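Long-range contacts in enoyl-acyl carrier protein reductase (Uncultured bacterium, PDB 6KIA), which probably catalyses the NADH-dependent reduction of enoyl-acyl carrier protein, the last step of each fatty-acid elongation cycle, and resists triclosan: residues 36-41 against 407-412; 33-37 against 236-240; 16-22 against 41-46. One frame throughout, in Å; residues are numbered along the deposited sequence.

Contact 1: residues 36-41 against 407-412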
loop_
_atom_site.group_PDB
_atom_site.type_symbol
_atom_site.label_atom_id
_atom_site.label_comp_id
_atom_site.label_asym_id
_atom_site.label_seq_id
_atom_site.Cartn_x
_atom_site.Cartn_y
_atom_site.Cartn_z
ATOM N N GLY A 36 -1.839 -11.376 2.669
ATOM C CA GLY A 36 -0.685 -12.223 2.976
ATOM C C GLY A 36 -0.410 -12.307 4.477
ATOM O O GLY A 36 -0.132 -13.378 5.049
ATOM N N LEU A 37 -0.432 -11.145 5.119
ATOM C CA LEU A 37 -0.030 -11.047 6.514
ATOM C C LEU A 37 -1.081 -11.643 7.439
ATOM O O LEU A 37 -0.767 -12.398 8.363
ATOM C CB LEU A 37 0.235 -9.578 6.866
ATOM C CG LEU A 37 0.614 -9.267 8.318
ATOM C CD1 LEU A 37 1.787 -10.132 8.773
ATOM C CD2 LEU A 37 0.967 -7.802 8.435
ATOM N N ILE A 38 -2.338 -11.312 7.189
ATOM C CA ILE A 38 -3.392 -11.777 8.061
ATOM C C ILE A 38 -3.506 -13.310 7.999
ATOM O O ILE A 38 -3.695 -13.961 9.045
ATOM C CB ILE A 38 -4.724 -11.079 7.757
ATOM C CG1 ILE A 38 -5.650 -11.248 8.962
ATOM C CG2 ILE A 38 -5.357 -11.608 6.504
ATOM C CD1 ILE A 38 -6.862 -10.346 8.915
ATOM N N ASN A 39 -3.277 -13.901 6.828
ATOM C CA ASN A 39 -3.339 -15.356 6.764
ATOM C C ASN A 39 -2.249 -15.970 7.633
ATOM O O ASN A 39 -2.463 -17.000 8.311
ATOM C CB ASN A 39 -3.187 -15.858 5.326
ATOM C CG ASN A 39 -4.332 -15.422 4.420
ATOM O OD1 ASN A 39 -5.406 -15.035 4.886
ATOM N ND2 ASN A 39 -4.111 -15.512 3.121
ATOM N N GLU A 40 -1.092 -15.308 7.682
ATOM C CA GLU A 40 -0.012 -15.794 8.538
ATOM C C GLU A 40 -0.438 -15.735 9.993
ATOM O O GLU A 40 -0.253 -16.696 10.781
ATOM C CB GLU A 40 1.267 -14.986 8.320
ATOM C CG GLU A 40 1.875 -15.312 6.984
ATOM C CD GLU A 40 2.457 -16.705 6.971
ATOM O OE1 GLU A 40 3.069 -17.104 7.985
ATOM O OE2 GLU A 40 2.213 -17.428 5.996
ATOM N N ALA A 41 -1.033 -14.605 10.346
ATOM C CA ALA A 41 -1.467 -14.440 11.723
ATOM C C ALA A 41 -2.508 -15.498 12.069
ATOM O O ALA A 41 -2.509 -16.047 13.186
ATOM C CB ALA A 41 -2.025 -13.055 11.931
ATOM N N GLY A 407 3.744 -11.961 2.988
ATOM C CA GLY A 407 3.068 -12.374 4.219
ATOM C C GLY A 407 3.994 -12.890 5.305
ATOM O O GLY A 407 4.122 -12.291 6.361
ATOM N N PRO A 408 4.638 -14.029 5.049
ATOM C CA PRO A 408 5.554 -14.617 6.025
ATOM C C PRO A 408 6.779 -13.753 6.250
ATOM O O PRO A 408 7.290 -13.718 7.364
ATOM C CB PRO A 408 5.912 -15.975 5.413
ATOM C CG PRO A 408 5.493 -15.882 3.998
ATOM C CD PRO A 408 4.354 -14.945 3.941
ATOM N N LEU A 409 7.257 -13.061 5.218
ATOM C CA LEU A 409 8.369 -12.152 5.435
ATOM C C LEU A 409 8.039 -11.114 6.511
ATOM O O LEU A 409 8.815 -10.939 7.447
ATOM C CB LEU A 409 8.757 -11.438 4.132
ATOM C CG LEU A 409 9.533 -12.312 3.130
ATOM C CD1 LEU A 409 9.749 -11.574 1.807
ATOM C CD2 LEU A 409 10.865 -12.774 3.716
ATOM N N MET A 410 6.907 -10.419 6.383
ATOM C CA MET A 410 6.564 -9.388 7.348
ATOM C C MET A 410 6.213 -10.026 8.702
ATOM O O MET A 410 6.645 -9.536 9.755
ATOM C CB MET A 410 5.417 -8.536 6.835
ATOM C CG MET A 410 5.818 -7.728 5.599
ATOM S SD MET A 410 4.433 -6.834 4.882
ATOM C CE MET A 410 3.946 -5.715 6.221
ATOM N N PHE A 411 5.482 -11.141 8.666
ATOM C CA PHE A 411 5.048 -11.781 9.915
ATOM C C PHE A 411 6.249 -12.235 10.733
ATOM O O PHE A 411 6.314 -11.999 11.954
ATOM C CB PHE A 411 4.118 -12.967 9.627
ATOM C CG PHE A 411 3.518 -13.564 10.879
ATOM C CD1 PHE A 411 2.574 -12.872 11.615
ATOM C CD2 PHE A 411 3.940 -14.809 11.325
ATOM C CE1 PHE A 411 2.042 -13.433 12.806
ATOM C CE2 PHE A 411 3.415 -15.375 12.494
ATOM C CZ PHE A 411 2.461 -14.683 13.223
ATOM N N HIS A 412 7.226 -12.868 10.077
ATOM C CA HIS A 412 8.386 -13.366 10.815
ATOM C C HIS A 412 9.404 -12.267 11.143
ATOM O O HIS A 412 9.973 -12.260 12.238
ATOM C CB HIS A 412 9.052 -14.523 10.052
ATOM C CG HIS A 412 8.242 -15.782 10.041
ATOM N ND1 HIS A 412 7.857 -16.426 11.200
ATOM C CD2 HIS A 412 7.775 -16.540 9.018
ATOM C CE1 HIS A 412 7.179 -17.518 10.891
ATOM N NE2 HIS A 412 7.107 -17.605 9.575
#

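Contact 2: residues 33-37 against 236-240. With NAI (1,4-dihydronicotinamide adenine dinucleotide), chain D.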
loop_
_atom_site.group_PDB
_atom_site.type_symbol
_atom_site.label_atom_id
_atom_site.label_comp_id
_atom_site.label_asym_id
_atom_site.label_seq_id
_atom_site.Cartn_x
_atom_site.Cartn_y
_atom_site.Cartn_z
ATOM N N TYR A 33 -2.786 -6.215 -0.122
ATOM C CA TYR A 33 -1.543 -6.723 0.453
ATOM C C TYR A 33 -1.758 -7.448 1.768
ATOM O O TYR A 33 -1.121 -8.469 2.028
ATOM C CB TYR A 33 -0.501 -5.608 0.722
ATOM C CG TYR A 33 0.653 -5.603 -0.245
ATOM C CD1 TYR A 33 1.556 -6.650 -0.235
ATOM C CD2 TYR A 33 0.922 -4.509 -1.057
ATOM C CE1 TYR A 33 2.624 -6.691 -1.084
ATOM C CE2 TYR A 33 2.022 -4.522 -1.913
ATOM C CZ TYR A 33 2.862 -5.631 -1.925
ATOM O OH TYR A 33 3.967 -5.721 -2.740
ATOM N N ALA A 34 -2.630 -6.888 2.608
ATOM C CA ALA A 34 -2.816 -7.395 3.964
ATOM C C ALA A 34 -3.233 -8.864 3.999
ATOM O O ALA A 34 -3.017 -9.538 5.019
ATOM C CB ALA A 34 -3.871 -6.548 4.712
ATOM N N ASN A 35 -3.836 -9.351 2.911
ATOM C CA ASN A 35 -4.206 -10.777 2.842
ATOM C C ASN A 35 -3.031 -11.680 3.184
ATOM O O ASN A 35 -3.211 -12.670 3.890
ATOM C CB ASN A 35 -4.759 -11.147 1.468
ATOM C CG ASN A 35 -6.163 -10.651 1.274
ATOM O OD1 ASN A 35 -7.122 -11.193 1.848
ATOM N ND2 ASN A 35 -6.296 -9.573 0.522
ATOM N N GLY A 36 -1.839 -11.376 2.669
ATOM C CA GLY A 36 -0.685 -12.223 2.976
ATOM C C GLY A 36 -0.410 -12.307 4.477
ATOM O O GLY A 36 -0.132 -13.378 5.049
ATOM N N LEU A 37 -0.432 -11.145 5.119
ATOM C CA LEU A 37 -0.030 -11.047 6.514
ATOM C C LEU A 37 -1.081 -11.643 7.439
ATOM O O LEU A 37 -0.767 -12.398 8.363
ATOM C CB LEU A 37 0.235 -9.578 6.866
ATOM C CG LEU A 37 0.614 -9.267 8.318
ATOM C CD1 LEU A 37 1.787 -10.132 8.773
ATOM C CD2 LEU A 37 0.967 -7.802 8.435
ATOM N N TYR A 236 4.465 -3.008 15.540
ATOM C CA TYR A 236 3.678 -2.259 14.546
ATOM C C TYR A 236 4.289 -2.494 13.181
ATOM O O TYR A 236 5.513 -2.473 13.050
ATOM C CB TYR A 236 3.667 -0.760 14.834
ATOM C CG TYR A 236 3.125 -0.436 16.205
ATOM C CD1 TYR A 236 3.953 -0.499 17.321
ATOM C CD2 TYR A 236 1.785 -0.108 16.392
ATOM C CE1 TYR A 236 3.462 -0.232 18.587
ATOM C CE2 TYR A 236 1.295 0.168 17.664
ATOM C CZ TYR A 236 2.140 0.098 18.742
ATOM O OH TYR A 236 1.664 0.377 20.004
ATOM N N SER A 237 3.452 -2.755 12.182
ATOM C CA SER A 237 3.951 -2.866 10.811
ATOM C C SER A 237 3.138 -1.911 9.950
ATOM O O SER A 237 2.001 -1.562 10.302
ATOM C CB SER A 237 3.830 -4.300 10.294
ATOM O OG SER A 237 2.459 -4.663 10.150
ATOM N N ALA A 238 3.719 -1.472 8.836
ATOM C CA ALA A 238 2.994 -0.691 7.848
ATOM C C ALA A 238 3.483 -1.124 6.480
ATOM O O ALA A 238 4.618 -1.576 6.332
ATOM C CB ALA A 238 3.202 0.823 8.038
ATOM N N TYR A 239 2.626 -0.973 5.483
ATOM C CA TYR A 239 3.000 -1.254 4.100
ATOM C C TYR A 239 3.475 0.042 3.464
ATOM O O TYR A 239 2.708 0.993 3.350
ATOM C CB TYR A 239 1.828 -1.839 3.311
ATOM C CG TYR A 239 1.469 -3.259 3.689
ATOM C CD1 TYR A 239 2.077 -4.344 3.055
ATOM C CD2 TYR A 239 0.513 -3.514 4.679
ATOM C CE1 TYR A 239 1.754 -5.641 3.401
ATOM C CE2 TYR A 239 0.196 -4.818 5.032
ATOM C CZ TYR A 239 0.805 -5.856 4.388
ATOM O OH TYR A 239 0.495 -7.154 4.732
ATOM N N GLY A 240 4.742 0.086 3.076
ATOM C CA GLY A 240 5.257 1.279 2.446
ATOM C C GLY A 240 5.424 1.030 0.972
ATOM O O GLY A 240 5.458 -0.118 0.537
HETATM P PA NAI D . -6.301 -1.864 -0.777
HETATM O O1A NAI D . -6.719 -3.291 -0.594
HETATM O O2A NAI D . -7.263 -0.955 -1.517
HETATM O O5B NAI D . -5.952 -1.293 0.666
HETATM C C5B NAI D . -6.150 0.079 0.944
HETATM C C4B NAI D . -6.180 0.133 2.502
HETATM O O4B NAI D . -6.255 1.643 2.853
HETATM C C3B NAI D . -7.216 -0.435 3.006
HETATM O O3B NAI D . -6.900 -1.181 4.252
HETATM C C2B NAI D . -8.262 0.804 3.331
HETATM O O2B NAI D . -9.270 0.351 4.308
HETATM C C1B NAI D . -7.490 1.743 3.755
HETATM N N9A NAI D . -8.021 3.080 3.417
HETATM C C8A NAI D . -8.226 3.753 2.271
HETATM N N7A NAI D . -8.746 4.940 2.577
HETATM C C5A NAI D . -8.857 5.009 3.925
HETATM C C6A NAI D . -9.352 6.052 4.693
HETATM N N6A NAI D . -9.884 7.348 4.377
HETATM N N1A NAI D . -9.374 5.901 6.028
HETATM C C2A NAI D . -8.929 4.738 6.599
HETATM N N3A NAI D . -8.433 3.698 5.828
HETATM C C4A NAI D . -8.413 3.858 4.468
HETATM O O3 NAI D . -4.879 -1.761 -1.614
HETATM P PN NAI D . -3.377 -2.106 -1.136
HETATM O O1N NAI D . -3.292 -3.523 -0.660
HETATM O O2N NAI D . -2.543 -1.821 -2.375
HETATM O O5D NAI D . -3.013 -1.092 0.040
HETATM C C5D NAI D . -2.582 -1.554 1.310
HETATM C C4D NAI D . -1.230 -0.872 1.622
HETATM O O4D NAI D . -0.314 -1.362 0.809
HETATM C C3D NAI D . -1.295 0.622 1.315
HETATM O O3D NAI D . -0.769 1.390 2.345
HETATM C C2D NAI D . -0.370 0.720 0.081
HETATM O O2D NAI D . 0.086 2.110 -0.071
HETATM C C1D NAI D . 0.576 -0.147 0.328
HETATM N N1N NAI D . 1.328 -0.553 -0.859
HETATM C C2N NAI D . 0.703 -0.850 -2.052
HETATM C C3N NAI D . 1.471 -1.175 -3.178
HETATM C C7N NAI D . 0.810 -1.545 -4.505
HETATM O O7N NAI D . 1.450 -1.520 -5.553
HETATM N N7N NAI D . -0.557 -1.929 -4.505
HETATM C C4N NAI D . 2.857 -1.228 -3.123
HETATM C C5N NAI D . 3.477 -0.975 -1.894
HETATM C C6N NAI D . 2.708 -0.635 -0.775
HETATM O O HOH W 1 1.459 -9.377 2.709
#

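Contact 3: residues 16-22 against 41-46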
loop_
_atom_site.group_PDB
_atom_site.type_symbol
_atom_site.label_atom_id
_atom_site.label_comp_id
_atom_site.label_asym_id
_atom_site.label_seq_id
_atom_site.Cartn_x
_atom_site.Cartn_y
_atom_site.Cartn_z
ATOM N N PHE A 16 4.807 -15.328 18.131
ATOM C CA PHE A 16 3.357 -15.251 18.254
ATOM C C PHE A 16 2.712 -16.633 18.373
ATOM O O PHE A 16 3.115 -17.604 17.710
ATOM C CB PHE A 16 2.759 -14.456 17.077
ATOM C CG PHE A 16 3.292 -13.044 16.984
ATOM C CD1 PHE A 16 2.829 -12.063 17.850
ATOM C CD2 PHE A 16 4.262 -12.704 16.037
ATOM C CE1 PHE A 16 3.329 -10.766 17.795
ATOM C CE2 PHE A 16 4.771 -11.389 15.983
ATOM C CZ PHE A 16 4.283 -10.428 16.873
ATOM N N ARG A 17 1.720 -16.710 19.252
ATOM C CA ARG A 17 1.098 -17.975 19.623
ATOM C C ARG A 17 -0.392 -17.756 19.851
ATOM O O ARG A 17 -0.849 -16.618 19.858
ATOM C CB ARG A 17 1.758 -18.531 20.894
ATOM C CG ARG A 17 2.248 -19.958 20.771
ATOM C CD ARG A 17 3.464 -20.214 21.652
ATOM N NE ARG A 17 4.654 -20.517 20.856
ATOM C CZ ARG A 17 5.716 -19.719 20.768
ATOM N NH1 ARG A 17 5.747 -18.578 21.448
ATOM N NH2 ARG A 17 6.751 -20.063 20.015
ATOM N N LYS A 18 -1.140 -18.841 20.051
ATOM C CA LYS A 18 -2.512 -18.754 20.560
ATOM C C LYS A 18 -2.638 -17.791 21.744
ATOM O O LYS A 18 -1.860 -17.872 22.696
ATOM C CB LYS A 18 -2.989 -20.144 20.997
ATOM C CG LYS A 18 -4.496 -20.299 21.136
ATOM C CD LYS A 18 -4.827 -21.595 21.866
ATOM C CE LYS A 18 -4.048 -21.705 23.173
ATOM N NZ LYS A 18 -4.229 -23.031 23.829
ATOM N N GLY A 19 -3.620 -16.890 21.674
ATOM C CA GLY A 19 -3.855 -15.930 22.732
ATOM C C GLY A 19 -3.303 -14.555 22.415
ATOM O O GLY A 19 -3.790 -13.547 22.952
ATOM N N ASP A 20 -2.268 -14.511 21.578
ATOM C CA ASP A 20 -1.724 -13.239 21.113
ATOM C C ASP A 20 -2.702 -12.633 20.114
ATOM O O ASP A 20 -3.481 -13.356 19.500
ATOM C CB ASP A 20 -0.340 -13.430 20.498
ATOM C CG ASP A 20 0.680 -13.897 21.521
ATOM O OD1 ASP A 20 0.501 -13.596 22.729
ATOM O OD2 ASP A 20 1.639 -14.586 21.128
ATOM N N VAL A 21 -2.682 -11.310 19.969
ATOM C CA VAL A 21 -3.749 -10.619 19.248
ATOM C C VAL A 21 -3.195 -9.848 18.061
ATOM O O VAL A 21 -2.247 -9.087 18.194
ATOM C CB VAL A 21 -4.502 -9.637 20.162
ATOM C CG1 VAL A 21 -5.642 -8.934 19.423
ATOM C CG2 VAL A 21 -5.070 -10.401 21.380
ATOM N N PHE A 22 -3.786 -10.089 16.899
ATOM C CA PHE A 22 -3.410 -9.400 15.675
ATOM C C PHE A 22 -4.482 -8.384 15.324
ATOM O O PHE A 22 -5.657 -8.737 15.205
ATOM C CB PHE A 22 -3.227 -10.406 14.532
ATOM C CG PHE A 22 -2.855 -9.771 13.216
ATOM C CD1 PHE A 22 -3.834 -9.333 12.343
ATOM C CD2 PHE A 22 -1.522 -9.649 12.846
ATOM C CE1 PHE A 22 -3.487 -8.751 11.113
ATOM C CE2 PHE A 22 -1.161 -9.089 11.626
ATOM C CZ PHE A 22 -2.146 -8.636 10.759
ATOM N N ALA A 41 -1.033 -14.605 10.346
ATOM C CA ALA A 41 -1.467 -14.440 11.723
ATOM C C ALA A 41 -2.508 -15.498 12.069
ATOM O O ALA A 41 -2.509 -16.047 13.186
ATOM C CB ALA A 41 -2.025 -13.055 11.931
ATOM N N ARG A 42 -3.375 -15.803 11.104
ATOM C CA ARG A 42 -4.437 -16.777 11.345
ATOM C C ARG A 42 -3.789 -18.137 11.554
ATOM O O ARG A 42 -4.156 -18.860 12.488
ATOM C CB ARG A 42 -5.451 -16.798 10.183
ATOM C CG ARG A 42 -6.723 -17.595 10.464
ATOM C CD ARG A 42 -7.843 -17.319 9.449
ATOM N NE ARG A 42 -8.316 -15.934 9.460
ATOM C CZ ARG A 42 -7.997 -15.016 8.552
ATOM N NH1 ARG A 42 -7.203 -15.323 7.535
ATOM N NH2 ARG A 42 -8.484 -13.789 8.655
ATOM N N ASP A 43 -2.796 -18.489 10.728
ATOM C CA ASP A 43 -2.278 -19.860 10.830
ATOM C C ASP A 43 -1.381 -20.026 12.051
ATOM O O ASP A 43 -1.141 -21.146 12.495
ATOM C CB ASP A 43 -1.499 -20.287 9.573
ATOM C CG ASP A 43 -2.268 -20.079 8.290
ATOM O OD1 ASP A 43 -3.512 -20.202 8.297
ATOM O OD2 ASP A 43 -1.606 -19.857 7.246
ATOM N N ALA A 44 -0.914 -18.918 12.624
ATOM C CA ALA A 44 -0.125 -18.995 13.854
ATOM C C ALA A 44 -1.043 -19.132 15.066
ATOM O O ALA A 44 -0.572 -19.325 16.181
ATOM C CB ALA A 44 0.776 -17.770 14.007
ATOM N N GLY A 45 -2.351 -19.041 14.842
ATOM C CA GLY A 45 -3.319 -19.217 15.917
ATOM C C GLY A 45 -3.633 -17.952 16.696
ATOM O O GLY A 45 -4.167 -17.999 17.805
ATOM N N MET A 46 -3.330 -16.801 16.105
ATOM C CA MET A 46 -3.619 -15.531 16.765
ATOM C C MET A 46 -5.097 -15.192 16.691
ATOM O O MET A 46 -5.810 -15.580 15.761
ATOM C CB MET A 46 -2.813 -14.393 16.130
ATOM C CG MET A 46 -1.330 -14.581 16.281
ATOM S SD MET A 46 -0.409 -13.205 15.535
ATOM C CE MET A 46 -0.533 -11.936 16.817
HETATM O O HOH W 2 2.322 -19.811 16.549
HETATM O O HOH W 3 -5.839 -16.931 19.717
#

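Contact 1: residues 36-41 against 407-412
G36 and G407 bring two helices of a Rossmann-type fold together, their CA atoms only 4.0 Å apart. The segments 36-41 and 407-412 cross at -61°, with axes 7.9 Å apart at closest approach, and diverge from this glycine pair toward their C-terminal ends. Glycine suits both places because each lacks a side chain exactly where one would point at the other helix. G407 CA, carrying no side chain, can lie directly against G36 O, in a CA-H...O contact of 3.5 Å. P408, which has no N-H to give to the turn before, sits where its helix is kinked.

Beyond the glycines, E40 is a knob in a hole formed by G407, P408, F411 and H412. Its aliphatic part does the packing: CG lies 3.6 Å from P408 N, and CB stands 3.7 Å from F411 CG. The chain bends at chi2 (-70°), which carries the carboxylate across the proline ring, with CD and both oxygens near P408 CB. H412, whose ND1 is hydrogen-bonded to S13 O, has its NE2 4.4 Å from E40 OE1, so the two may influence each other's ionisation, though they are not in contact.

F411 fills the widening gap. With CG anti to the backbone N (chi1 -173°), its ring reaches across to helix 36-41 and turns one face to the peptide between E40 and A41; small A41 lets the ring come close to the backbone. On the other side of the glycine pair from E40, branched L37 packs at the edge of this ring, and its CD1 touches F411 CB at 3.8 Å.

Contact 2: residues 33-37 against 236-240
The side chain of Y33 lies against one face of the Y239 ring, but the contact is made chiefly by its CB, which stands 3.8 Å from the ring centroid in a CH-pi contact, 25° off the normal. The two aromatic planes are inclined by 27°, yet they are slid so far apart, with centroids 5.3 Å from each other, that the rings barely overlap. This slip carries the Y33 ring past Y239 to the nicotinamide of the bound NADH, which it meets with its edge: Y33 CE2 is 3.6 Å from cofactor C4N, the carbon that carries the transferable hydride. The hydroxyl of Y33 is hydrogen-bonded to P289 O, and its backbone N donates a nearly straight bond of 2.8 Å to the phosphate oxygen O1N, as near helix starts in other Rossmann-type folds.

Y239 is clamped between cofactor and helix. Its CB packs on the ribose at O4D, while chi1 of -72° sends the ring toward the first turn of helix 34-43. There OH lies 3.2 Å from L37 CB and close to A34 CA, an approach that suits a small residue. A water links the polar ends: it donates to Y33 O and is hydrogen-bonded to Y239 OH at 3.2 Å. The contact walls the nicotinamide-ribose end of the NADH pocket, and G240 O lies 3.1 Å from C6N.

Strand 234-240 runs parallel between strands 155-159 and 283-287, and helix 34-43 packs against it through L37 and Y239. Helix 394-413 closes the flank, with V402 and T406 against Y33 and M410 against Y239.

Contact 3: residues 16-22 against 41-46
Mostly apolar packing, aided by two bridging waters, joins the approach to strand 21-25 with the end of helix 34-43 and the turn after it. M46 carries much of it, its chain bent at chi3 (80°) to bring CE within 3.5 Å of F16 CD1 and against F22 CB, while SD meets the F16 ring obliquely in a Met-aromatic contact. An unbranched thioether suits this place because its methyl can touch both aromatic side chains. The methyl of A41 lies over one face of the F22 ring in a CH-pi contact, CB 3.9 Å from the centroid.

Strand 21-25, helix 34-43 and strand 47-56 form a beta-alpha-beta unit; F16 leads into its first strand and M46 links the helix to its second. The helix ends in a Schellman motif at G45, where positive phi is easy for glycine. Against G45 lies the type II beta turn of residues 17-20, with G19 at its positive-phi position and R17 N bonded to D20 OD2. The K18 CA-H is directed almost straight at G45 O, with CA 3.3 Å away. One water donates to both F16 O and A44 O; the other accepts from G19 N and donates to G45 O.

All three contacts use helix 34-43. Its N-terminal end, in contact 2, faces the NADH; its middle, in contact 1, meets helix 394-413; its C-terminal end, in contact 3, joins the loop leading into strand 21-25, and the first residues of that strand. Contacts 1 and 2 share G36 and L37 and have centres about 8 Å apart; M410 SD of the first lies 3.3 Å from Y239 CE1 of the second. Contacts 1 and 3 share A41, and F411 CE1 packs 3.7 Å from M46 SD. L37 CG also touches F22 CZ at 3.7 Å, so apolar packing runs on from the cofactor pocket to contact 3, where the F22 side chain is about 11 Å from the NADH.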